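Local coordinates for 2-oxoglutarate (2OG) and Fe(II)-dependent oxygenase superfamily protein (Arabidopsis thaliana, PDB 6KWA), which probably catalyses the irreversible, 2-oxoglutarate-dependent oxidation of the auxin indole-3-acetic acid to inactive 2-oxoindole-3-acetic acid, at residues L15-F29 against T124-L136. Residues are numbered along the deposited sequence; the frame is centred on the assembly and turned at random.
Sequences LNQKIREASERWGCF and TDLARKLAESYGL
R20 lies across one face of the Y134 ring, its CD 4.0 Å from the ring centroid in a CH-pi contact, with guanidinium and ring planes 29° apart. R20 NH1 gives S133 O a hydrogen bond (3.0 Å); the oxygen lies in the guanidinium plane, while the donor is tilted from the carbonyl plane. One carboxylate oxygen ties the cluster together: E24 OE2 takes the Y134 hydroxyl on its anti lone pair (OH to OE2, 2.5 Å) and, from above the carboxylate plane, NE of R20 in a salt bridge. With CG anti to the backbone N (chi1 168°) and the chain extended to NE, R20 spans both partners; a methionine here would probably leave E24 without its positive mate and S133 O without this donor. Beside it, N16 ND2 reaches E132 OE1 (3.2 Å), and a water joins N16 OD1 to K129 NZ. I19 forms the apolar centre, CD1 against K129 CD (3.5 Å) and CG2 against L130 CD2. G135, with positive phi, completes a Schellman motif after helix 106-133. Segments 15-25 and 124-133 cross at 94°, axes 8.4 Å apart, exemplifying near-perpendicular helix packing, apolar within and polar at the rim. It joins helices 12-25 and 106-133 beside the double-stranded beta-helix core, where L126 and F29 meet strand 207-211 and strand 4-6 packs against L15 and I19.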
ATOM      1  N   LEU A  15       2.168 -20.889  -6.178  1.00 43.72           N
ATOM      2  CA  LEU A  15       2.023 -19.617  -5.478  1.00 46.04           C
ATOM      3  C   LEU A  15       2.537 -18.446  -6.311  1.00 38.89           C
ATOM      4  O   LEU A  15       1.827 -17.466  -6.527  1.00 40.11           O
ATOM      5  CB  LEU A  15       2.770 -19.674  -4.136  1.00 43.15           C
ATOM      6  CG  LEU A  15       2.710 -18.383  -3.336  1.00 38.36           C
ATOM      7  CD1 LEU A  15       1.274 -17.988  -3.228  1.00 41.92           C
ATOM      8  CD2 LEU A  15       3.326 -18.607  -1.943  1.00 43.21           C
ATOM      9  N   ASN A  16       3.784 -18.533  -6.750  1.00 38.72           N
ATOM     10  CA  ASN A  16       4.376 -17.485  -7.586  1.00 36.97           C
ATOM     11  C   ASN A  16       3.603 -17.241  -8.869  1.00 40.77           C
ATOM     12  O   ASN A  16       3.477 -16.109  -9.318  1.00 37.83           O
ATOM     13  CB  ASN A  16       5.819 -17.846  -7.898  1.00 37.06           C
ATOM     14  CG  ASN A  16       6.681 -17.810  -6.665  1.00 43.96           C
ATOM     15  OD1 ASN A  16       6.202 -17.435  -5.588  1.00 42.34           O
ATOM     16  ND2 ASN A  16       7.921 -18.285  -6.777  1.00 42.08           N
ATOM     17  N   GLN A  17       3.095 -18.305  -9.478  1.00 38.09           N
ATOM     18  CA  GLN A  17       2.340 -18.130 -10.703  1.00 42.88           C
ATOM     19  C   GLN A  17       1.018 -17.428 -10.424  1.00 43.31           C
ATOM     20  O   GLN A  17       0.584 -16.572 -11.203  1.00 42.32           O
ATOM     21  CB  GLN A  17       2.100 -19.461 -11.383  1.00 49.13           C
ATOM     22  CG  GLN A  17       0.931 -19.413 -12.318  1.00 58.19           C
ATOM     23  CD  GLN A  17       1.027 -20.473 -13.358  1.00 69.52           C
ATOM     24  OE1 GLN A  17       2.053 -20.594 -14.034  1.00 73.60           O
ATOM     25  NE2 GLN A  17      -0.035 -21.266 -13.500  1.00 79.37           N
ATOM     26  N   LYS A  18       0.362 -17.802  -9.330  1.00 42.99           N
ATOM     27  CA  LYS A  18      -0.872 -17.114  -8.958  1.00 46.48           C
ATOM     28  C   LYS A  18      -0.591 -15.643  -8.687  1.00 41.63           C
ATOM     29  O   LYS A  18      -1.383 -14.796  -9.058  1.00 40.93           O
ATOM     30  CB  LYS A  18      -1.531 -17.771  -7.732  1.00 41.35           C
ATOM     31  CG  LYS A  18      -2.445 -18.943  -8.088  1.00 47.37           C
ATOM     32  CD  LYS A  18      -2.837 -19.728  -6.838  1.00 45.07           C
ATOM     33  CE  LYS A  18      -3.792 -20.865  -7.162  1.00 57.11           C
ATOM     34  NZ  LYS A  18      -4.217 -21.575  -5.903  1.00 56.52           N
ATOM     35  N   ILE A  19       0.522 -15.330  -8.029  1.00 39.70           N
ATOM     36  CA  ILE A  19       0.838 -13.934  -7.776  1.00 36.59           C
ATOM     37  C   ILE A  19       1.036 -13.200  -9.106  1.00 41.29           C
ATOM     38  O   ILE A  19       0.423 -12.143  -9.367  1.00 38.00           O
ATOM     39  CB  ILE A  19       2.066 -13.807  -6.876  1.00 38.56           C
ATOM     40  CG1 ILE A  19       1.646 -14.130  -5.439  1.00 41.29           C
ATOM     41  CG2 ILE A  19       2.660 -12.381  -6.949  1.00 34.34           C
ATOM     42  CD1 ILE A  19       2.801 -14.488  -4.486  1.00 38.28           C
ATOM     43  N   ARG A  20       1.853 -13.776  -9.964  1.00 38.23           N
ATOM     44  CA  ARG A  20       2.158 -13.152 -11.233  1.00 34.20           C
ATOM     45  C   ARG A  20       0.890 -12.910 -12.073  1.00 38.39           C
ATOM     46  O   ARG A  20       0.720 -11.847 -12.642  1.00 38.22           O
ATOM     47  CB  ARG A  20       3.116 -14.027 -12.015  1.00 37.16           C
ATOM     48  CG  ARG A  20       3.274 -13.603 -13.466  1.00 39.90           C
ATOM     49  CD  ARG A  20       4.369 -14.457 -14.142  1.00 38.74           C
ATOM     50  NE  ARG A  20       4.324 -14.321 -15.593  1.00 37.64           N
ATOM     51  CZ  ARG A  20       5.149 -14.950 -16.421  1.00 41.45           C
ATOM     52  NH1 ARG A  20       6.069 -15.769 -15.943  1.00 40.79           N
ATOM     53  NH2 ARG A  20       5.055 -14.764 -17.717  1.00 41.05           N
ATOM     54  N   GLU A  21      -0.029 -13.862 -12.111  1.00 37.08           N
ATOM     55  CA  GLU A  21      -1.146 -13.708 -13.027  1.00 44.35           C
ATOM     56  C   GLU A  21      -2.169 -12.738 -12.478  1.00 43.67           C
ATOM     57  O   GLU A  21      -2.780 -11.988 -13.246  1.00 41.09           O
ATOM     58  CB  GLU A  21      -1.829 -15.054 -13.318  1.00 46.44           C
ATOM     59  CG  GLU A  21      -1.174 -15.820 -14.463  1.00 57.17           C
ATOM     60  CD  GLU A  21      -1.486 -17.309 -14.463  1.00 67.48           C
ATOM     61  OE1 GLU A  21      -2.618 -17.702 -14.077  1.00 76.04           O
ATOM     62  OE2 GLU A  21      -0.614 -18.082 -14.910  1.00 73.38           O
ATOM     63  N   ALA A  22      -2.317 -12.709 -11.159  1.00 40.58           N
ATOM     64  CA  ALA A  22      -3.124 -11.668 -10.535  1.00 43.03           C
ATOM     65  C   ALA A  22      -2.577 -10.293 -10.873  1.00 44.52           C
ATOM     66  O   ALA A  22      -3.313  -9.397 -11.320  1.00 41.61           O
ATOM     67  CB  ALA A  22      -3.152 -11.865  -9.021  1.00 39.30           C
ATOM     68  N   SER A  23      -1.266 -10.156 -10.718  1.00 32.92           N
ATOM     69  CA  SER A  23      -0.598  -8.875 -10.893  1.00 37.75           C
ATOM     70  C   SER A  23      -0.583  -8.386 -12.338  1.00 40.71           C
ATOM     71  O   SER A  23      -0.569  -7.195 -12.593  1.00 39.08           O
ATOM     72  CB  SER A  23       0.836  -8.999 -10.400  1.00 36.91           C
ATOM     73  OG  SER A  23       0.872  -9.277  -9.010  1.00 39.97           O
ATOM     74  N   GLU A  24      -0.638  -9.309 -13.282  1.00 39.19           N
ATOM     75  CA  GLU A  24      -0.626  -8.939 -14.692  1.00 40.91           C
ATOM     76  C   GLU A  24      -1.998  -8.589 -15.183  1.00 44.66           C
ATOM     77  O   GLU A  24      -2.167  -7.626 -15.952  1.00 44.59           O
ATOM     78  CB  GLU A  24      -0.070 -10.082 -15.534  1.00 38.54           C
ATOM     79  CG  GLU A  24       1.437 -10.199 -15.486  1.00 42.19           C
ATOM     80  CD  GLU A  24       1.979 -11.428 -16.208  1.00 46.42           C
ATOM     81  OE1 GLU A  24       1.178 -12.207 -16.749  1.00 46.04           O
ATOM     82  OE2 GLU A  24       3.225 -11.600 -16.248  1.00 44.58           O
ATOM     83  N   ARG A  25      -2.994  -9.332 -14.705  1.00 41.92           N
ATOM     84  CA  ARG A  25      -4.343  -9.176 -15.228  1.00 41.27           C
ATOM     85  C   ARG A  25      -5.145  -8.119 -14.478  1.00 48.60           C
ATOM     86  O   ARG A  25      -5.874  -7.356 -15.099  1.00 45.14           O
ATOM     87  CB  ARG A  25      -5.083 -10.513 -15.190  1.00 46.49           C
ATOM     88  CG  ARG A  25      -6.584 -10.396 -15.452  1.00 50.76           C
ATOM     89  CD  ARG A  25      -6.882  -9.828 -16.833  1.00 50.31           C
ATOM     90  NE  ARG A  25      -8.323  -9.739 -17.055  1.00 60.69           N
ATOM     91  CZ  ARG A  25      -9.033  -8.615 -16.965  1.00 60.32           C
ATOM     92  NH1 ARG A  25      -8.434  -7.467 -16.662  1.00 55.79           N
ATOM     93  NH2 ARG A  25     -10.341  -8.638 -17.190  1.00 59.47           N
ATOM     94  N   TRP A  26      -5.010  -8.071 -13.147  1.00 42.63           N
ATOM     95  CA  TRP A  26      -5.787  -7.146 -12.317  1.00 39.52           C
ATOM     96  C   TRP A  26      -4.965  -6.064 -11.619  1.00 44.13           C
ATOM     97  O   TRP A  26      -5.507  -5.052 -11.191  1.00 41.49           O
ATOM     98  CB  TRP A  26      -6.531  -7.926 -11.245  1.00 44.21           C
ATOM     99  CG  TRP A  26      -7.388  -9.008 -11.786  1.00 50.40           C
ATOM    100  CD1 TRP A  26      -7.173 -10.351 -11.706  1.00 48.32           C
ATOM    101  CD2 TRP A  26      -8.606  -8.833 -12.523  1.00 51.98           C
ATOM    102  NE1 TRP A  26      -8.204 -11.031 -12.330  1.00 53.80           N
ATOM    103  CE2 TRP A  26      -9.093 -10.118 -12.839  1.00 55.52           C
ATOM    104  CE3 TRP A  26      -9.336  -7.711 -12.938  1.00 58.05           C
ATOM    105  CZ2 TRP A  26     -10.282 -10.312 -13.548  1.00 56.55           C
ATOM    106  CZ3 TRP A  26     -10.528  -7.907 -13.644  1.00 56.18           C
ATOM    107  CH2 TRP A  26     -10.976  -9.197 -13.948  1.00 56.96           C
ATOM    108  N   GLY A  27      -3.669  -6.306 -11.431  1.00 41.19           N
ATOM    109  CA  GLY A  27      -2.817  -5.342 -10.765  1.00 42.37           C
ATOM    110  C   GLY A  27      -3.024  -5.266  -9.263  1.00 39.84           C
ATOM    111  O   GLY A  27      -2.484  -4.391  -8.588  1.00 35.25           O
ATOM    112  N   CYS A  28      -3.775  -6.219  -8.731  1.00 35.93           N
ATOM    113  CA  CYS A  28      -4.012  -6.259  -7.305  1.00 42.19           C
ATOM    114  C   CYS A  28      -4.441  -7.634  -6.880  1.00 39.82           C
ATOM    115  O   CYS A  28      -4.885  -8.438  -7.699  1.00 40.85           O
ATOM    116  CB  CYS A  28      -5.088  -5.227  -6.915  1.00 44.02           C
ATOM    117  SG  CYS A  28      -6.655  -5.462  -7.806  1.00 49.40           S
ATOM    118  N   PHE A  29      -4.303  -7.903  -5.593  1.00 39.97           N
ATOM    119  CA  PHE A  29      -4.788  -9.148  -5.021  1.00 42.68           C
ATOM    120  C   PHE A  29      -4.824  -9.036  -3.523  1.00 40.69           C
ATOM    121  O   PHE A  29      -4.106  -8.250  -2.935  1.00 39.07           O
ATOM    122  CB  PHE A  29      -3.936 -10.347  -5.461  1.00 38.81           C
ATOM    123  CG  PHE A  29      -2.484 -10.216  -5.162  1.00 40.82           C
ATOM    124  CD1 PHE A  29      -1.935 -10.783  -4.021  1.00 37.18           C
ATOM    125  CD2 PHE A  29      -1.645  -9.555  -6.053  1.00 40.95           C
ATOM    126  CE1 PHE A  29      -0.589 -10.678  -3.765  1.00 39.24           C
ATOM    127  CE2 PHE A  29      -0.292  -9.424  -5.786  1.00 42.70           C
ATOM    128  CZ  PHE A  29       0.247 -10.008  -4.645  1.00 40.72           C
ATOM    129  N   THR A 124       8.811  -7.105   0.881  1.00 41.94           N
ATOM    130  CA  THR A 124      10.019  -7.630   0.240  1.00 44.80           C
ATOM    131  C   THR A 124       9.845  -9.108  -0.143  1.00 42.47           C
ATOM    132  O   THR A 124      10.363  -9.546  -1.170  1.00 43.02           O
ATOM    133  CB  THR A 124      11.256  -7.479   1.143  1.00 40.26           C
ATOM    134  OG1 THR A 124      11.006  -8.159   2.369  1.00 49.44           O
ATOM    135  CG2 THR A 124      11.541  -6.005   1.419  1.00 40.22           C
ATOM    136  N   ASP A 125       9.122  -9.880   0.664  1.00 36.96           N
ATOM    137  CA  ASP A 125       8.758 -11.231   0.249  1.00 38.28           C
ATOM    138  C   ASP A 125       7.904 -11.266  -1.054  1.00 37.82           C
ATOM    139  O   ASP A 125       8.103 -12.137  -1.895  1.00 39.54           O
ATOM    140  CB  ASP A 125       8.003 -11.964   1.357  1.00 39.39           C
ATOM    141  CG  ASP A 125       8.914 -12.338   2.547  1.00 55.85           C
ATOM    142  OD1 ASP A 125      10.159 -12.277   2.407  1.00 51.20           O
ATOM    143  OD2 ASP A 125       8.381 -12.735   3.612  1.00 53.66           O
ATOM    144  N   LEU A 126       6.889 -10.413  -1.164  1.00 34.89           N
ATOM    145  CA  LEU A 126       6.014 -10.374  -2.361  1.00 35.43           C
ATOM    146  C   LEU A 126       6.841  -9.899  -3.538  1.00 40.28           C
ATOM    147  O   LEU A 126       6.711 -10.402  -4.634  1.00 35.47           O
ATOM    148  CB  LEU A 126       4.806  -9.468  -2.146  1.00 34.27           C
ATOM    149  CG  LEU A 126       3.823  -9.950  -1.053  1.00 37.87           C
ATOM    150  CD1 LEU A 126       2.744  -8.885  -0.737  1.00 39.53           C
ATOM    151  CD2 LEU A 126       3.157 -11.240  -1.468  1.00 37.80           C
ATOM    152  N   ALA A 127       7.714  -8.925  -3.309  1.00 39.32           N
ATOM    153  CA  ALA A 127       8.548  -8.449  -4.407  1.00 38.11           C
ATOM    154  C   ALA A 127       9.460  -9.574  -4.930  1.00 41.78           C
ATOM    155  O   ALA A 127       9.563  -9.785  -6.135  1.00 42.14           O
ATOM    156  CB  ALA A 127       9.376  -7.274  -3.958  1.00 38.28           C
ATOM    157  N   ARG A 128      10.103 -10.297  -4.027  1.00 34.96           N
ATOM    158  CA  ARG A 128      10.979 -11.397  -4.438  1.00 42.29           C
ATOM    159  C   ARG A 128      10.151 -12.433  -5.170  1.00 40.20           C
ATOM    160  O   ARG A 128      10.571 -12.971  -6.198  1.00 39.00           O
ATOM    161  CB  ARG A 128      11.713 -12.033  -3.257  1.00 40.03           C
ATOM    162  CG  ARG A 128      12.725 -13.126  -3.708  1.00 49.28           C
ATOM    163  CD  ARG A 128      13.465 -13.683  -2.530  1.00 55.39           C
ATOM    164  NE  ARG A 128      14.136 -12.606  -1.800  1.00 66.99           N
ATOM    165  CZ  ARG A 128      15.446 -12.366  -1.827  1.00 65.68           C
ATOM    166  NH1 ARG A 128      16.260 -13.169  -2.499  1.00 63.19           N
ATOM    167  NH2 ARG A 128      15.951 -11.341  -1.141  1.00 57.89           N
ATOM    168  N   LYS A 129       8.951 -12.706  -4.666  1.00 43.13           N
ATOM    169  CA  LYS A 129       8.119 -13.708  -5.323  1.00 40.46           C
ATOM    170  C   LYS A 129       7.763 -13.306  -6.765  1.00 39.66           C
ATOM    171  O   LYS A 129       7.658 -14.164  -7.639  1.00 38.96           O
ATOM    172  CB  LYS A 129       6.850 -13.968  -4.529  1.00 38.70           C
ATOM    173  CG  LYS A 129       7.064 -14.728  -3.230  1.00 41.24           C
ATOM    174  CD  LYS A 129       5.726 -15.090  -2.611  1.00 37.67           C
ATOM    175  CE  LYS A 129       5.879 -15.588  -1.164  1.00 45.22           C
ATOM    176  NZ  LYS A 129       6.807 -16.708  -1.095  1.00 42.15           N
ATOM    177  N   LEU A 130       7.537 -12.022  -7.013  1.00 39.49           N
ATOM    178  CA  LEU A 130       7.291 -11.548  -8.384  1.00 38.27           C
ATOM    179  C   LEU A 130       8.512 -11.805  -9.273  1.00 42.46           C
ATOM    180  O   LEU A 130       8.378 -12.201 -10.418  1.00 42.91           O
ATOM    181  CB  LEU A 130       6.950 -10.074  -8.389  1.00 36.13           C
ATOM    182  CG  LEU A 130       5.486  -9.759  -8.104  1.00 44.97           C
ATOM    183  CD1 LEU A 130       5.420  -8.291  -7.770  1.00 44.59           C
ATOM    184  CD2 LEU A 130       4.632 -10.060  -9.334  1.00 40.30           C
ATOM    185  N   ALA A 131       9.705 -11.526  -8.772  1.00 40.76           N
ATOM    186  CA  ALA A 131      10.899 -11.831  -9.569  1.00 41.71           C
ATOM    187  C   ALA A 131      10.985 -13.342  -9.809  1.00 41.83           C
ATOM    188  O   ALA A 131      11.305 -13.808 -10.903  1.00 44.38           O
ATOM    189  CB  ALA A 131      12.140 -11.332  -8.886  1.00 42.67           C
ATOM    190  N   GLU A 132      10.668 -14.122  -8.789  1.00 43.16           N
ATOM    191  CA  GLU A 132      10.730 -15.567  -8.957  1.00 41.68           C
ATOM    192  C   GLU A 132       9.719 -16.091  -9.983  1.00 40.61           C
ATOM    193  O   GLU A 132       9.987 -17.054 -10.706  1.00 41.46           O
ATOM    194  CB  GLU A 132      10.522 -16.256  -7.604  1.00 39.47           C
ATOM    195  CG  GLU A 132      11.692 -16.016  -6.605  1.00 38.81           C
ATOM    196  CD  GLU A 132      11.435 -16.649  -5.241  1.00 40.37           C
ATOM    197  OE1 GLU A 132      10.302 -17.139  -4.982  1.00 44.20           O
ATOM    198  OE2 GLU A 132      12.378 -16.687  -4.424  1.00 50.33           O
ATOM    199  N   SER A 133       8.550 -15.475 -10.056  1.00 35.82           N
ATOM    200  CA  SER A 133       7.534 -15.954 -10.974  1.00 31.95           C
ATOM    201  C   SER A 133       7.933 -15.708 -12.419  1.00 33.87           C
ATOM    202  O   SER A 133       7.364 -16.288 -13.340  1.00 38.71           O
ATOM    203  CB  SER A 133       6.196 -15.266 -10.681  1.00 37.24           C
ATOM    204  OG  SER A 133       6.222 -13.931 -11.147  1.00 37.07           O
ATOM    205  N   TYR A 134       8.901 -14.835 -12.632  1.00 37.31           N
ATOM    206  CA  TYR A 134       9.407 -14.615 -13.978  1.00 39.38           C
ATOM    207  C   TYR A 134      10.714 -15.370 -14.257  1.00 45.23           C
ATOM    208  O   TYR A 134      11.244 -15.299 -15.375  1.00 43.16           O
ATOM    209  CB  TYR A 134       9.631 -13.107 -14.216  1.00 41.45           C
ATOM    210  CG  TYR A 134       8.355 -12.310 -14.415  1.00 45.43           C
ATOM    211  CD1 TYR A 134       7.612 -12.443 -15.570  1.00 41.65           C
ATOM    212  CD2 TYR A 134       7.893 -11.434 -13.431  1.00 41.38           C
ATOM    213  CE1 TYR A 134       6.422 -11.718 -15.759  1.00 48.05           C
ATOM    214  CE2 TYR A 134       6.705 -10.715 -13.598  1.00 46.22           C
ATOM    215  CZ  TYR A 134       5.973 -10.855 -14.757  1.00 45.64           C
ATOM    216  OH  TYR A 134       4.799 -10.140 -14.948  1.00 42.75           O
ATOM    217  N   GLY A 135      11.232 -16.074 -13.250  1.00 42.73           N
ATOM    218  CA  GLY A 135      12.500 -16.796 -13.384  1.00 42.07           C
ATOM    219  C   GLY A 135      13.724 -15.892 -13.531  1.00 45.54           C
ATOM    220  O   GLY A 135      14.731 -16.275 -14.123  1.00 46.56           O
ATOM    221  N   LEU A 136      13.636 -14.697 -12.955  1.00 41.40           N
ATOM    222  CA  LEU A 136      14.686 -13.700 -13.022  1.00 42.93           C
ATOM    223  C   LEU A 136      15.876 -14.071 -12.158  1.00 46.66           C
ATOM    224  O   LEU A 136      15.729 -14.809 -11.172  1.00 41.10           O
ATOM    225  CB  LEU A 136      14.154 -12.344 -12.573  1.00 46.46           C
ATOM    226  CG  LEU A 136      13.562 -11.334 -13.550  1.00 51.14           C
ATOM    227  CD1 LEU A 136      12.925 -11.954 -14.766  1.00 45.59           C
ATOM    228  CD2 LEU A 136      12.632 -10.368 -12.802  1.00 44.90           C
TER
HETATM  229  O   HOH W   1       8.213 -19.652  -9.849  1.00 47.45           O
HETATM  230  O   HOH W   2       6.496 -18.389  -3.255  1.00 50.33           O